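Local coordinates for protein endoglucanase (Humicola insolens, PDB 1DYS) that hydrolyses internal beta-1,4-glucosidic linkages of cellulose as a family 6 endoglucanase and takes part in the recycling of plant biomass, at residues I53-D63 against E115-L124; T35-V43 against T339-A347. All coordinates share one frame; numbering follows the deposited sequence.

Contact 1 (I53-D63 against E115-L124)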
ATOM      1  N   ILE A  53       5.044   4.076 -11.773  1.00 11.99           N
ATOM      2  CA  ILE A  53       4.118   5.201 -11.482  1.00 13.95           C
ATOM      3  C   ILE A  53       2.823   4.583 -10.978  1.00 15.56           C
ATOM      4  O   ILE A  53       1.811   4.490 -11.716  1.00 13.88           O
ATOM      5  CB  ILE A  53       3.901   6.075 -12.717  1.00 11.83           C
ATOM      6  CG1 ILE A  53       5.180   6.531 -13.419  1.00 13.23           C
ATOM      7  CG2 ILE A  53       3.150   7.352 -12.238  1.00 15.04           C
ATOM      8  CD1 ILE A  53       6.325   7.027 -12.583  1.00 14.75           C
ATOM      9  N   SER A  54       2.923   4.004  -9.791  1.00 15.20           N
ATOM     10  CA  SER A  54       1.909   3.093  -9.250  1.00 10.25           C
ATOM     11  C   SER A  54       0.709   3.758  -8.615  1.00 14.35           C
ATOM     12  O   SER A  54      -0.149   3.063  -8.075  1.00 15.04           O
ATOM     13  CB  SER A  54       2.573   2.105  -8.284  1.00 13.89           C
ATOM     14  OG  SER A  54       3.689   1.452  -8.924  1.00 17.22           O
ATOM     15  N   ASN A  55       0.662   5.071  -8.594  1.00 15.12           N
ATOM     16  CA  ASN A  55      -0.478   5.814  -8.059  1.00 14.74           C
ATOM     17  C   ASN A  55      -0.308   7.291  -8.413  1.00 15.53           C
ATOM     18  O   ASN A  55       0.690   7.708  -9.015  1.00 15.28           O
ATOM     19  CB  ASN A  55      -0.671   5.614  -6.565  1.00 14.25           C
ATOM     20  CG  ASN A  55       0.608   5.928  -5.835  1.00 15.84           C
ATOM     21  OD1 ASN A  55       1.138   7.035  -5.867  1.00 15.76           O
ATOM     22  ND2 ASN A  55       1.159   4.876  -5.218  1.00 20.84           N
ATOM     23  N   ILE A  56      -1.336   8.084  -8.126  1.00 13.68           N
ATOM     24  CA  ILE A  56      -1.406   9.495  -8.523  1.00 16.07           C
ATOM     25  C   ILE A  56      -0.313  10.281  -7.832  1.00 15.12           C
ATOM     26  O   ILE A  56       0.319  11.137  -8.484  1.00 14.39           O
ATOM     27  CB  ILE A  56      -2.807  10.070  -8.236  1.00 14.99           C
ATOM     28  CG1 ILE A  56      -3.790   9.579  -9.319  1.00 15.05           C
ATOM     29  CG2 ILE A  56      -2.810  11.597  -8.222  1.00 15.64           C
ATOM     30  CD1 ILE A  56      -5.235   9.585  -8.761  1.00 15.09           C
ATOM     31  N   PHE A  57      -0.034  10.001  -6.571  1.00 15.86           N
ATOM     32  CA  PHE A  57       1.072  10.641  -5.863  1.00 11.80           C
ATOM     33  C   PHE A  57       2.390  10.476  -6.661  1.00 15.24           C
ATOM     34  O   PHE A  57       3.190  11.409  -6.715  1.00 14.57           O
ATOM     35  CB  PHE A  57       1.207  10.013  -4.483  1.00 15.25           C
ATOM     36  CG  PHE A  57       2.344  10.505  -3.638  1.00 14.23           C
ATOM     37  CD1 PHE A  57       2.200  11.655  -2.897  1.00 15.89           C
ATOM     38  CD2 PHE A  57       3.565   9.853  -3.623  1.00 15.74           C
ATOM     39  CE1 PHE A  57       3.236  12.126  -2.108  1.00 16.76           C
ATOM     40  CE2 PHE A  57       4.600  10.282  -2.823  1.00 21.90           C
ATOM     41  CZ  PHE A  57       4.438  11.451  -2.096  1.00 19.88           C
ATOM     42  N   LEU A  58       2.665   9.288  -7.150  1.00 13.64           N
ATOM     43  CA  LEU A  58       3.868   8.988  -7.886  1.00 13.38           C
ATOM     44  C   LEU A  58       3.897   9.575  -9.284  1.00 13.46           C
ATOM     45  O   LEU A  58       4.975   9.408  -9.892  1.00 14.86           O
ATOM     46  CB  LEU A  58       4.240   7.507  -7.906  1.00 18.35           C
ATOM     47  CG  LEU A  58       4.446   6.903  -6.519  1.00 16.27           C
ATOM     48  CD1 LEU A  58       4.527   5.373  -6.580  1.00 14.80           C
ATOM     49  CD2 LEU A  58       5.731   7.457  -5.895  1.00 19.12           C
ATOM     50  N   LEU A  59       2.889  10.272  -9.789  1.00 13.01           N
ATOM     51  CA  LEU A  59       3.107  10.999 -11.064  1.00 11.72           C
ATOM     52  C   LEU A  59       4.313  11.917 -10.975  1.00 14.70           C
ATOM     53  O   LEU A  59       4.958  12.141 -12.013  1.00 16.53           O
ATOM     54  CB  LEU A  59       1.870  11.874 -11.377  1.00 14.46           C
ATOM     55  CG  LEU A  59       0.634  11.061 -11.823  1.00 18.29           C
ATOM     56  CD1 LEU A  59      -0.605  11.942 -11.671  1.00 18.73           C
ATOM     57  CD2 LEU A  59       0.821  10.645 -13.277  1.00 17.83           C
ATOM     58  N   ARG A  60       4.689  12.408  -9.798  1.00 15.56           N
ATOM     59  CA  ARG A  60       5.862  13.246  -9.573  1.00 16.80           C
ATOM     60  C   ARG A  60       7.136  12.527  -9.957  1.00 15.95           C
ATOM     61  O   ARG A  60       8.082  13.176 -10.386  1.00 17.25           O
ATOM     62  CB  ARG A  60       5.962  13.738  -8.121  1.00 20.89           C
ATOM     63  CG  ARG A  60       6.321  12.673  -7.094  1.00 24.06           C
ATOM     64  CD  ARG A  60       6.036  13.111  -5.649  1.00 31.87           C
ATOM     65  NE  ARG A  60       4.670  13.530  -5.477  1.00 33.83           N
ATOM     66  CZ  ARG A  60       3.958  14.388  -4.775  1.00 35.90           C
ATOM     67  NH1 ARG A  60       4.468  15.237  -3.886  1.00 29.08           N
ATOM     68  NH2 ARG A  60       2.639  14.401  -5.003  1.00 33.10           N
ATOM     69  N   ASP A  61       7.177  11.168  -9.874  1.00 19.09           N
ATOM     70  CA  ASP A  61       8.353  10.435 -10.316  1.00 15.63           C
ATOM     71  C   ASP A  61       8.565  10.555 -11.825  1.00 15.44           C
ATOM     72  O   ASP A  61       9.693  10.345 -12.276  1.00 18.75           O
ATOM     73  CB  ASP A  61       8.328   8.965  -9.886  1.00 14.39           C
ATOM     74  CG  ASP A  61       8.893   8.799  -8.484  1.00 18.12           C
ATOM     75  OD1 ASP A  61       9.417   9.779  -7.917  1.00 23.64           O
ATOM     76  OD2 ASP A  61       8.820   7.679  -7.902  1.00 18.24           O
ATOM     77  N   ILE A  62       7.518  10.903 -12.624  1.00 13.50           N
ATOM     78  CA  ILE A  62       7.790  11.109 -14.047  1.00 16.23           C
ATOM     79  C   ILE A  62       8.668  12.349 -14.233  1.00 20.75           C
ATOM     80  O   ILE A  62       9.617  12.370 -15.041  1.00 16.45           O
ATOM     81  CB  ILE A  62       6.473  11.264 -14.832  1.00 18.28           C
ATOM     82  CG1 ILE A  62       5.640   9.987 -14.722  1.00 18.12           C
ATOM     83  CG2 ILE A  62       6.727  11.500 -16.316  1.00 16.41           C
ATOM     84  CD1 ILE A  62       4.273  10.143 -15.382  1.00 19.28           C
ATOM     85  N   ASP A  63       8.390  13.403 -13.461  1.00 17.23           N
ATOM     86  CA  ASP A  63       9.227  14.607 -13.512  1.00 19.20           C
ATOM     87  C   ASP A  63      10.661  14.257 -13.114  1.00 19.34           C
ATOM     88  O   ASP A  63      11.623  14.714 -13.759  1.00 22.74           O
ATOM     89  CB  ASP A  63       8.630  15.737 -12.668  1.00 21.12           C
ATOM     90  CG  ASP A  63       7.222  16.086 -13.115  1.00 21.39           C
ATOM     91  OD1 ASP A  63       6.939  16.242 -14.320  1.00 25.66           O
ATOM     92  OD2 ASP A  63       6.300  16.217 -12.275  1.00 30.68           O
ATOM     93  N   GLU A 115      -7.497  11.971 -13.640  1.00 16.28           N
ATOM     94  CA  GLU A 115      -6.511  12.275 -12.615  1.00 14.50           C
ATOM     95  C   GLU A 115      -5.210  11.472 -12.786  1.00 15.88           C
ATOM     96  O   GLU A 115      -4.266  11.878 -12.091  1.00 16.27           O
ATOM     97  CB  GLU A 115      -7.105  11.983 -11.223  1.00 19.55           C
ATOM     98  CG  GLU A 115      -8.218  12.940 -10.817  1.00 22.17           C
ATOM     99  CD  GLU A 115      -8.702  12.699  -9.394  1.00 22.87           C
ATOM    100  OE1 GLU A 115      -7.930  12.841  -8.417  1.00 27.70           O
ATOM    101  OE2 GLU A 115      -9.864  12.294  -9.219  1.00 23.83           O
ATOM    102  N   TYR A 116      -5.239  10.443 -13.645  1.00 15.52           N
ATOM    103  CA  TYR A 116      -4.007   9.647 -13.787  1.00 17.64           C
ATOM    104  C   TYR A 116      -3.518   9.601 -15.239  1.00 16.03           C
ATOM    105  O   TYR A 116      -2.418  10.143 -15.423  1.00 15.92           O
ATOM    106  CB  TYR A 116      -4.191   8.274 -13.141  1.00 13.83           C
ATOM    107  CG  TYR A 116      -2.966   7.390 -13.284  1.00 13.56           C
ATOM    108  CD1 TYR A 116      -1.862   7.548 -12.454  1.00 13.73           C
ATOM    109  CD2 TYR A 116      -2.906   6.444 -14.287  1.00 13.86           C
ATOM    110  CE1 TYR A 116      -0.719   6.760 -12.604  1.00 13.57           C
ATOM    111  CE2 TYR A 116      -1.759   5.642 -14.455  1.00 14.58           C
ATOM    112  CZ  TYR A 116      -0.699   5.804 -13.599  1.00 15.69           C
ATOM    113  OH  TYR A 116       0.441   5.029 -13.744  1.00 13.22           O
ATOM    114  N   VAL A 117      -4.314   9.110 -16.184  1.00 17.46           N
ATOM    115  CA  VAL A 117      -3.810   9.099 -17.562  1.00 13.96           C
ATOM    116  C   VAL A 117      -3.588  10.508 -18.114  1.00 14.91           C
ATOM    117  O   VAL A 117      -2.506  10.776 -18.658  1.00 15.45           O
ATOM    118  CB  VAL A 117      -4.753   8.276 -18.461  1.00 14.52           C
ATOM    119  CG1 VAL A 117      -4.333   8.306 -19.901  1.00 16.06           C
ATOM    120  CG2 VAL A 117      -4.758   6.813 -17.952  1.00 13.31           C
ATOM    121  N   ASN A 118      -4.539  11.439 -17.937  1.00 18.31           N
ATOM    122  CA  ASN A 118      -4.292  12.762 -18.543  1.00 14.39           C
ATOM    123  C   ASN A 118      -3.011  13.408 -18.121  1.00 13.82           C
ATOM    124  O   ASN A 118      -2.199  13.811 -18.983  1.00 18.34           O
ATOM    125  CB  ASN A 118      -5.518  13.654 -18.372  1.00 14.65           C
ATOM    126  CG  ASN A 118      -6.660  13.122 -19.210  1.00 15.75           C
ATOM    127  OD1 ASN A 118      -6.643  12.212 -20.031  1.00 19.36           O
ATOM    128  ND2 ASN A 118      -7.826  13.763 -18.974  1.00 17.69           N
ATOM    129  N   PRO A 119      -2.722  13.502 -16.854  1.00 13.44           N
ATOM    130  CA  PRO A 119      -1.518  14.118 -16.330  1.00 12.82           C
ATOM    131  C   PRO A 119      -0.287  13.352 -16.796  1.00 19.27           C
ATOM    132  O   PRO A 119       0.747  13.970 -17.083  1.00 15.57           O
ATOM    133  CB  PRO A 119      -1.613  14.292 -14.818  1.00 19.42           C
ATOM    134  CG  PRO A 119      -2.962  13.719 -14.523  1.00 25.27           C
ATOM    135  CD  PRO A 119      -3.662  13.213 -15.758  1.00 18.21           C
ATOM    136  N   PHE A 120      -0.397  12.033 -16.874  1.00 16.00           N
ATOM    137  CA  PHE A 120       0.694  11.212 -17.375  1.00 17.20           C
ATOM    138  C   PHE A 120       1.023  11.633 -18.814  1.00 15.58           C
ATOM    139  O   PHE A 120       2.188  11.942 -19.111  1.00 16.71           O
ATOM    140  CB  PHE A 120       0.299   9.736 -17.342  1.00 14.76           C
ATOM    141  CG  PHE A 120       1.408   8.721 -17.347  1.00 14.80           C
ATOM    142  CD1 PHE A 120       2.316   8.608 -18.394  1.00 13.11           C
ATOM    143  CD2 PHE A 120       1.452   7.849 -16.263  1.00 16.69           C
ATOM    144  CE1 PHE A 120       3.259   7.602 -18.336  1.00 15.61           C
ATOM    145  CE2 PHE A 120       2.389   6.833 -16.197  1.00 14.01           C
ATOM    146  CZ  PHE A 120       3.301   6.747 -17.243  1.00 15.53           C
ATOM    147  N   ALA A 121      -0.036  11.731 -19.616  1.00 14.93           N
ATOM    148  CA  ALA A 121       0.177  12.084 -21.028  1.00 15.88           C
ATOM    149  C   ALA A 121       0.706  13.494 -21.195  1.00 17.20           C
ATOM    150  O   ALA A 121       1.541  13.707 -22.084  1.00 18.44           O
ATOM    151  CB  ALA A 121      -1.102  11.874 -21.795  1.00 16.02           C
ATOM    152  N   GLN A 122       0.237  14.414 -20.373  1.00 19.30           N
ATOM    153  CA  GLN A 122       0.683  15.807 -20.460  1.00 15.89           C
ATOM    154  C   GLN A 122       2.187  15.885 -20.257  1.00 19.44           C
ATOM    155  O   GLN A 122       2.896  16.567 -21.012  1.00 17.37           O
ATOM    156  CB  GLN A 122      -0.025  16.653 -19.387  1.00 17.87           C
ATOM    157  CG  GLN A 122       0.457  18.105 -19.318  1.00 28.60           C
ATOM    158  CD  GLN A 122      -0.225  18.838 -18.173  1.00 38.44           C
ATOM    159  OE1 GLN A 122      -1.157  18.354 -17.523  1.00 38.79           O
ATOM    160  NE2 GLN A 122       0.231  20.055 -17.894  1.00 33.90           N
ATOM    161  N   LYS A 123       2.678  15.212 -19.200  1.00 17.09           N
ATOM    162  CA  LYS A 123       4.104  15.250 -18.907  1.00 16.59           C
ATOM    163  C   LYS A 123       4.958  14.626 -19.999  1.00 14.92           C
ATOM    164  O   LYS A 123       5.995  15.174 -20.372  1.00 16.41           O
ATOM    165  CB  LYS A 123       4.319  14.399 -17.623  1.00 16.25           C
ATOM    166  CG  LYS A 123       3.873  15.213 -16.399  1.00 17.30           C
ATOM    167  CD  LYS A 123       4.115  14.317 -15.172  1.00 20.49           C
ATOM    168  CE  LYS A 123       3.423  14.907 -13.936  1.00 18.08           C
ATOM    169  NZ  LYS A 123       3.987  16.216 -13.555  1.00 22.16           N
ATOM    170  N   LEU A 124       4.501  13.515 -20.589  1.00 15.41           N
ATOM    171  CA  LEU A 124       5.315  12.910 -21.654  1.00 13.86           C
ATOM    172  C   LEU A 124       5.226  13.711 -22.953  1.00 17.17           C
ATOM    173  O   LEU A 124       6.259  13.824 -23.616  1.00 19.88           O
ATOM    174  CB  LEU A 124       4.896  11.457 -21.896  1.00 15.51           C
ATOM    175  CG  LEU A 124       5.608  10.401 -21.039  1.00 15.13           C
ATOM    176  CD1 LEU A 124       5.360  10.622 -19.551  1.00 17.75           C
ATOM    177  CD2 LEU A 124       5.037   9.038 -21.409  1.00 15.78           C
TER

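Contact 2 (T35-V43 against T339-A347)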
ATOM      1  N   THR A  35      33.950  -7.399  -3.416  1.00 20.80           N
ATOM      2  CA  THR A  35      33.509  -7.975  -4.678  1.00 21.60           C
ATOM      3  C   THR A  35      32.016  -7.735  -4.889  1.00 18.34           C
ATOM      4  O   THR A  35      31.602  -7.257  -5.951  1.00 20.03           O
ATOM      5  CB  THR A  35      33.820  -9.469  -4.780  1.00 27.01           C
ATOM      6  OG1 THR A  35      35.256  -9.617  -4.893  1.00 28.82           O
ATOM      7  CG2 THR A  35      33.190 -10.083  -6.022  1.00 27.13           C
ATOM      8  N   ASN A  36      31.219  -8.052  -3.880  1.00 20.66           N
ATOM      9  CA  ASN A  36      29.773  -7.770  -4.044  1.00 15.84           C
ATOM     10  C   ASN A  36      29.446  -6.310  -3.858  1.00 21.68           C
ATOM     11  O   ASN A  36      28.448  -5.846  -4.462  1.00 20.93           O
ATOM     12  CB  ASN A  36      28.964  -8.699  -3.142  1.00 20.04           C
ATOM     13  CG  ASN A  36      28.847 -10.103  -3.650  1.00 21.52           C
ATOM     14  OD1 ASN A  36      28.396 -10.395  -4.765  1.00 20.71           O
ATOM     15  ND2 ASN A  36      29.181 -11.115  -2.822  1.00 21.89           N
ATOM     16  N   ALA A  37      30.199  -5.517  -3.104  1.00 19.31           N
ATOM     17  CA  ALA A  37      29.930  -4.088  -2.985  1.00 16.22           C
ATOM     18  C   ALA A  37      30.090  -3.431  -4.360  1.00 22.25           C
ATOM     19  O   ALA A  37      29.307  -2.577  -4.760  1.00 20.26           O
ATOM     20  CB  ALA A  37      30.904  -3.438  -2.000  1.00 22.22           C
ATOM     21  N   ALA A  38      31.090  -3.891  -5.101  1.00 19.54           N
ATOM     22  CA  ALA A  38      31.392  -3.387  -6.436  1.00 16.76           C
ATOM     23  C   ALA A  38      30.278  -3.776  -7.415  1.00 21.41           C
ATOM     24  O   ALA A  38      29.945  -2.986  -8.299  1.00 20.71           O
ATOM     25  CB  ALA A  38      32.717  -3.981  -6.905  1.00 18.76           C
ATOM     26  N   LYS A  39      29.749  -4.982  -7.230  1.00 18.20           N
ATOM     27  CA  LYS A  39      28.608  -5.404  -8.072  1.00 16.71           C
ATOM     28  C   LYS A  39      27.407  -4.494  -7.777  1.00 18.03           C
ATOM     29  O   LYS A  39      26.712  -4.159  -8.763  1.00 16.49           O
ATOM     30  CB  LYS A  39      28.332  -6.864  -7.701  1.00 15.79           C
ATOM     31  CG  LYS A  39      29.242  -7.824  -8.426  1.00 15.84           C
ATOM     32  CD  LYS A  39      29.379  -9.198  -7.820  1.00 24.79           C
ATOM     33  CE  LYS A  39      28.240 -10.132  -8.159  1.00 23.47           C
ATOM     34  NZ  LYS A  39      28.393 -11.434  -7.410  1.00 25.57           N
ATOM     35  N   VAL A  40      27.134  -4.160  -6.526  1.00 18.40           N
ATOM     36  CA  VAL A  40      26.049  -3.219  -6.234  1.00 16.71           C
ATOM     37  C   VAL A  40      26.293  -1.883  -6.929  1.00 18.50           C
ATOM     38  O   VAL A  40      25.407  -1.307  -7.581  1.00 17.77           O
ATOM     39  CB  VAL A  40      25.814  -3.040  -4.717  1.00 13.77           C
ATOM     40  CG1 VAL A  40      24.682  -2.027  -4.509  1.00 18.12           C
ATOM     41  CG2 VAL A  40      25.437  -4.369  -4.054  1.00 17.94           C
ATOM     42  N   LYS A  41      27.527  -1.328  -6.812  1.00 18.92           N
ATOM     43  CA  LYS A  41      27.807  -0.042  -7.479  1.00 22.78           C
ATOM     44  C   LYS A  41      27.635  -0.121  -8.991  1.00 21.74           C
ATOM     45  O   LYS A  41      27.201   0.839  -9.631  1.00 18.77           O
ATOM     46  CB  LYS A  41      29.210   0.462  -7.092  1.00 23.98           C
ATOM     47  CG  LYS A  41      29.361   1.970  -7.309  1.00 21.98           C
ATOM     48  CD  LYS A  41      30.356   2.545  -6.301  1.00 32.46           C
ATOM     49  CE  LYS A  41      31.468   3.304  -6.993  1.00 40.42           C
ATOM     50  NZ  LYS A  41      31.056   4.637  -7.500  1.00 45.05           N
ATOM     51  N   TYR A  42      27.893  -1.255  -9.604  1.00 17.12           N
ATOM     52  CA  TYR A  42      27.713  -1.508 -11.030  1.00 17.44           C
ATOM     53  C   TYR A  42      26.214  -1.324 -11.323  1.00 17.60           C
ATOM     54  O   TYR A  42      25.888  -0.512 -12.173  1.00 18.30           O
ATOM     55  CB  TYR A  42      28.157  -2.887 -11.506  1.00 18.45           C
ATOM     56  CG  TYR A  42      27.961  -3.218 -12.969  1.00 19.03           C
ATOM     57  CD1 TYR A  42      26.744  -3.592 -13.488  1.00 17.73           C
ATOM     58  CD2 TYR A  42      29.036  -3.158 -13.856  1.00 21.04           C
ATOM     59  CE1 TYR A  42      26.560  -3.897 -14.826  1.00 18.75           C
ATOM     60  CE2 TYR A  42      28.872  -3.475 -15.201  1.00 28.47           C
ATOM     61  CZ  TYR A  42      27.637  -3.841 -15.682  1.00 28.03           C
ATOM     62  OH  TYR A  42      27.490  -4.142 -17.019  1.00 25.85           O
ATOM     63  N   VAL A  43      25.398  -2.019 -10.528  1.00 16.45           N
ATOM     64  CA  VAL A  43      23.949  -1.820 -10.738  1.00 13.47           C
ATOM     65  C   VAL A  43      23.563  -0.376 -10.511  1.00 18.93           C
ATOM     66  O   VAL A  43      22.700   0.172 -11.221  1.00 17.25           O
ATOM     67  CB  VAL A  43      23.137  -2.770  -9.826  1.00 17.47           C
ATOM     68  CG1 VAL A  43      21.624  -2.567  -9.963  1.00 15.90           C
ATOM     69  CG2 VAL A  43      23.530  -4.202 -10.135  1.00 14.49           C
ATOM     70  N   THR A 339      22.483  -9.957  -5.532  1.00 15.20           N
ATOM     71  CA  THR A 339      23.831  -9.520  -5.920  1.00 14.07           C
ATOM     72  C   THR A 339      24.776 -10.712  -5.943  1.00 17.40           C
ATOM     73  O   THR A 339      25.439 -10.933  -6.943  1.00 16.52           O
ATOM     74  CB  THR A 339      24.349  -8.498  -4.907  1.00 14.09           C
ATOM     75  OG1 THR A 339      23.507  -7.333  -4.825  1.00 17.23           O
ATOM     76  CG2 THR A 339      25.733  -8.000  -5.339  1.00 15.79           C
ATOM     77  N   GLN A 340      24.847 -11.443  -4.839  1.00 17.13           N
ATOM     78  CA  GLN A 340      25.678 -12.662  -4.849  1.00 18.38           C
ATOM     79  C   GLN A 340      25.336 -13.616  -5.977  1.00 21.25           C
ATOM     80  O   GLN A 340      26.224 -14.353  -6.451  1.00 21.95           O
ATOM     81  CB  GLN A 340      25.505 -13.413  -3.517  1.00 19.29           C
ATOM     82  CG  GLN A 340      25.835 -12.624  -2.286  1.00 20.15           C
ATOM     83  CD  GLN A 340      25.498 -13.294  -0.974  1.00 39.34           C
ATOM     84  OE1 GLN A 340      26.378 -13.867  -0.338  1.00 48.75           O
ATOM     85  NE2 GLN A 340      24.238 -13.230  -0.556  1.00 41.51           N
ATOM     86  N   ASN A 341      24.094 -13.746  -6.447  1.00 16.74           N
ATOM     87  CA  ASN A 341      23.707 -14.642  -7.525  1.00 17.02           C
ATOM     88  C   ASN A 341      23.554 -13.940  -8.872  1.00 14.87           C
ATOM     89  O   ASN A 341      23.017 -14.553  -9.808  1.00 16.75           O
ATOM     90  CB  ASN A 341      22.393 -15.350  -7.204  1.00 20.22           C
ATOM     91  CG  ASN A 341      22.598 -16.306  -6.041  1.00 29.67           C
ATOM     92  OD1 ASN A 341      23.178 -17.386  -6.195  1.00 27.00           O
ATOM     93  ND2 ASN A 341      22.121 -15.911  -4.875  1.00 27.87           N
ATOM     94  N   ALA A 342      24.104 -12.728  -8.941  1.00 15.69           N
ATOM     95  CA  ALA A 342      23.935 -11.972 -10.197  1.00 16.57           C
ATOM     96  C   ALA A 342      24.556 -12.604 -11.436  1.00 15.33           C
ATOM     97  O   ALA A 342      25.551 -13.319 -11.412  1.00 17.77           O
ATOM     98  CB  ALA A 342      24.466 -10.562 -10.050  1.00 16.11           C
ATOM     99  N   HIS A 343      23.951 -12.189 -12.540  1.00 15.51           N
ATOM    100  CA  HIS A 343      24.416 -12.515 -13.893  1.00 17.62           C
ATOM    101  C   HIS A 343      25.873 -12.078 -13.982  1.00 15.64           C
ATOM    102  O   HIS A 343      26.254 -11.057 -13.424  1.00 17.37           O
ATOM    103  CB  HIS A 343      23.636 -11.669 -14.902  1.00 20.31           C
ATOM    104  CG  HIS A 343      23.847 -12.095 -16.314  1.00 19.46           C
ATOM    105  ND1 HIS A 343      24.908 -11.654 -17.077  1.00 19.05           N
ATOM    106  CD2 HIS A 343      23.118 -12.927 -17.099  1.00 20.32           C
ATOM    107  CE1 HIS A 343      24.811 -12.217 -18.275  1.00 19.65           C
ATOM    108  NE2 HIS A 343      23.723 -12.976 -18.331  1.00 18.29           N
ATOM    109  N   ASP A 344      26.644 -12.889 -14.738  1.00 18.61           N
ATOM    110  CA  ASP A 344      28.071 -12.604 -14.891  1.00 20.83           C
ATOM    111  C   ASP A 344      28.458 -11.238 -15.410  1.00 18.50           C
ATOM    112  O   ASP A 344      29.547 -10.709 -15.095  1.00 19.65           O
ATOM    113  CB  ASP A 344      28.702 -13.598 -15.886  1.00 25.00           C
ATOM    114  CG  ASP A 344      28.916 -14.981 -15.330  1.00 34.89           C
ATOM    115  OD1 ASP A 344      28.834 -15.173 -14.100  1.00 34.92           O
ATOM    116  OD2 ASP A 344      29.171 -15.889 -16.150  1.00 39.34           O
ATOM    117  N   GLU A 345      27.619 -10.544 -16.176  1.00 19.67           N
ATOM    118  CA  GLU A 345      27.942  -9.182 -16.585  1.00 22.09           C
ATOM    119  C   GLU A 345      28.157  -8.222 -15.417  1.00 16.48           C
ATOM    120  O   GLU A 345      28.954  -7.290 -15.517  1.00 20.11           O
ATOM    121  CB  GLU A 345      26.857  -8.629 -17.536  1.00 21.92           C
ATOM    122  CG  GLU A 345      26.788  -9.575 -18.735  1.00 35.84           C
ATOM    123  CD  GLU A 345      26.358  -8.916 -20.025  1.00 41.79           C
ATOM    124  OE1 GLU A 345      25.683  -7.871 -19.962  1.00 36.10           O
ATOM    125  OE2 GLU A 345      26.726  -9.476 -21.078  1.00 48.99           O
ATOM    126  N   ILE A 346      27.481  -8.415 -14.276  1.00 15.60           N
ATOM    127  CA  ILE A 346      27.573  -7.517 -13.135  1.00 15.20           C
ATOM    128  C   ILE A 346      28.816  -7.825 -12.311  1.00 16.62           C
ATOM    129  O   ILE A 346      28.949  -8.926 -11.761  1.00 17.87           O
ATOM    130  CB  ILE A 346      26.315  -7.704 -12.240  1.00 17.64           C
ATOM    131  CG1 ILE A 346      25.135  -7.234 -13.100  1.00 18.77           C
ATOM    132  CG2 ILE A 346      26.389  -6.910 -10.949  1.00 16.36           C
ATOM    133  CD1 ILE A 346      23.795  -7.835 -12.680  1.00 17.77           C
ATOM    134  N   ALA A 347      29.688  -6.831 -12.272  1.00 18.51           N
ATOM    135  CA  ALA A 347      30.958  -6.966 -11.552  1.00 19.06           C
ATOM    136  C   ALA A 347      31.543  -5.596 -11.189  1.00 22.31           C
ATOM    137  O   ALA A 347      31.317  -4.735 -12.081  1.00 20.04           O
ATOM    138  CB  ALA A 347      31.946  -7.690 -12.461  1.00 23.68           C
TER
HETATM  139  O   HOH W   1      27.316 -13.300  -9.051  1.00 28.45           O

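Contact 1 (I53-D63 against E115-L124)
On the outside of the distorted parallel beta/alpha barrel of family 6, the end of strand 51-53 and the turn leading into helix 60-74 pack on helix 108-126. Ile53, Leu59, Ile62 and Asp63 face Tyr116, Phe120 and Lys123. The Tyr116 ring points at the end of the strand, and its OH donates to Ile53 O at 2.5 Å. The bond lies in the carbonyl plane, with a C=O...O angle of 154°. The same OH is also hydrogen-bonded to Tyr86 N. One turn along helix 108-126, Ile62 CD1 sits over the centre of the Phe120 ring, 3.6 Å from the centroid, in a CH-pi contact only 7° off the normal. Leu59 splits its branches: CD1 reaches Pro119 CB (4.1 Å) and CD2 reaches Phe120 CD2. Ile62 CG2 meets Leu124 CD1 at 3.6 Å. At the outer edge, Lys123 runs its CD past Ile62 CB (3.9 Å), then bends at its last torsion (chi4 -64°). This brings NZ to 2.6 Å from Asp63 OD2, on the syn lone pair; its bond to Asp63 OD1 is weak. The carboxylate of Glu115 pairs instead with Arg60 of the second subunit. The contact thus grades from a buried tyrosine bonded to two backbone groups, through an apolar middle, to an ion pair on the more exposed side. The tyrosine bond probably steadies the peptide leading to Ser54, a substrate-binding residue.

Contact 2 (T35-V43 against T339-A347)
Lys39 and Tyr42 of helix 34-46 meet the last modelled residues of the chain through polar, aliphatic and ring contacts. The polar group centres on the ammonium of Lys39. Its chain bends at chi3 (81°), which turns NZ back to Asn36 OD1, one helical turn earlier, at 2.8 Å. NZ also gives a weak bond to Thr339 O at 3.0 Å. A water accepts from NZ at 2.7 Å and donates among the carbonyls of Gln340 and Ala342. Helix 332-340 ends here, so the positive charge faces its C-terminal carbonyls, an arrangement likely to be favoured electrostatically.

The aliphatic contacts lie alongside. Thr339 CG2 touches Lys39 CB at 3.7 Å. The hydroxyl of Thr339 is hydrogen-bonded within its own helix, to Ala335 O. Ile346 CG2 touches both Lys39 CB (3.8 Å) and Val43 CG2 (4.0 Å).

The ring contact belongs to Tyr42. With CG anti to the backbone N (chi1 178°), the ring lies along residues 345-347 and offers them one face. Ile346 CA stands 4.2 Å from the centroid, 16° off the normal, as a CH-pi contact. Ala347 N and Glu345 O lie over the same face. An alanine here would remove the ring and is likely to leave the backbone of residues 345-347 without its flat support, freer to move.

Helix 15-29 packs beside the contact. Its Phe28 touches Asn36, Val40 and Thr339, and its Leu21 meets Val43. Val43 also touches Trp308, just after strand 303-307, and His343 is backbone-bonded to Phe290, just after strand 288-289.

Overall arrangement
The order along the chain is 35-43, 53-63, 115-124, 339-347, so contact 2 brackets contact 1. Their centres are 32 Å apart and their nearest atoms about 16 Å, so they do not touch. Helix 34-46 of contact 2 leads into strand 51-53, whose last residue begins contact 1. In contact 1, Phe120 and Leu124 of helix 108-126 rest on strand 79-85, and Leu124 also meets strand 132-136. Contact 1 thus lies between the parallel sheet and the second subunit, whose Arg60 pairs with Glu115. Contact 2 ties the C-terminal tail to helix 34-46, near the start of the chain, and no other chain of the assembly touches it.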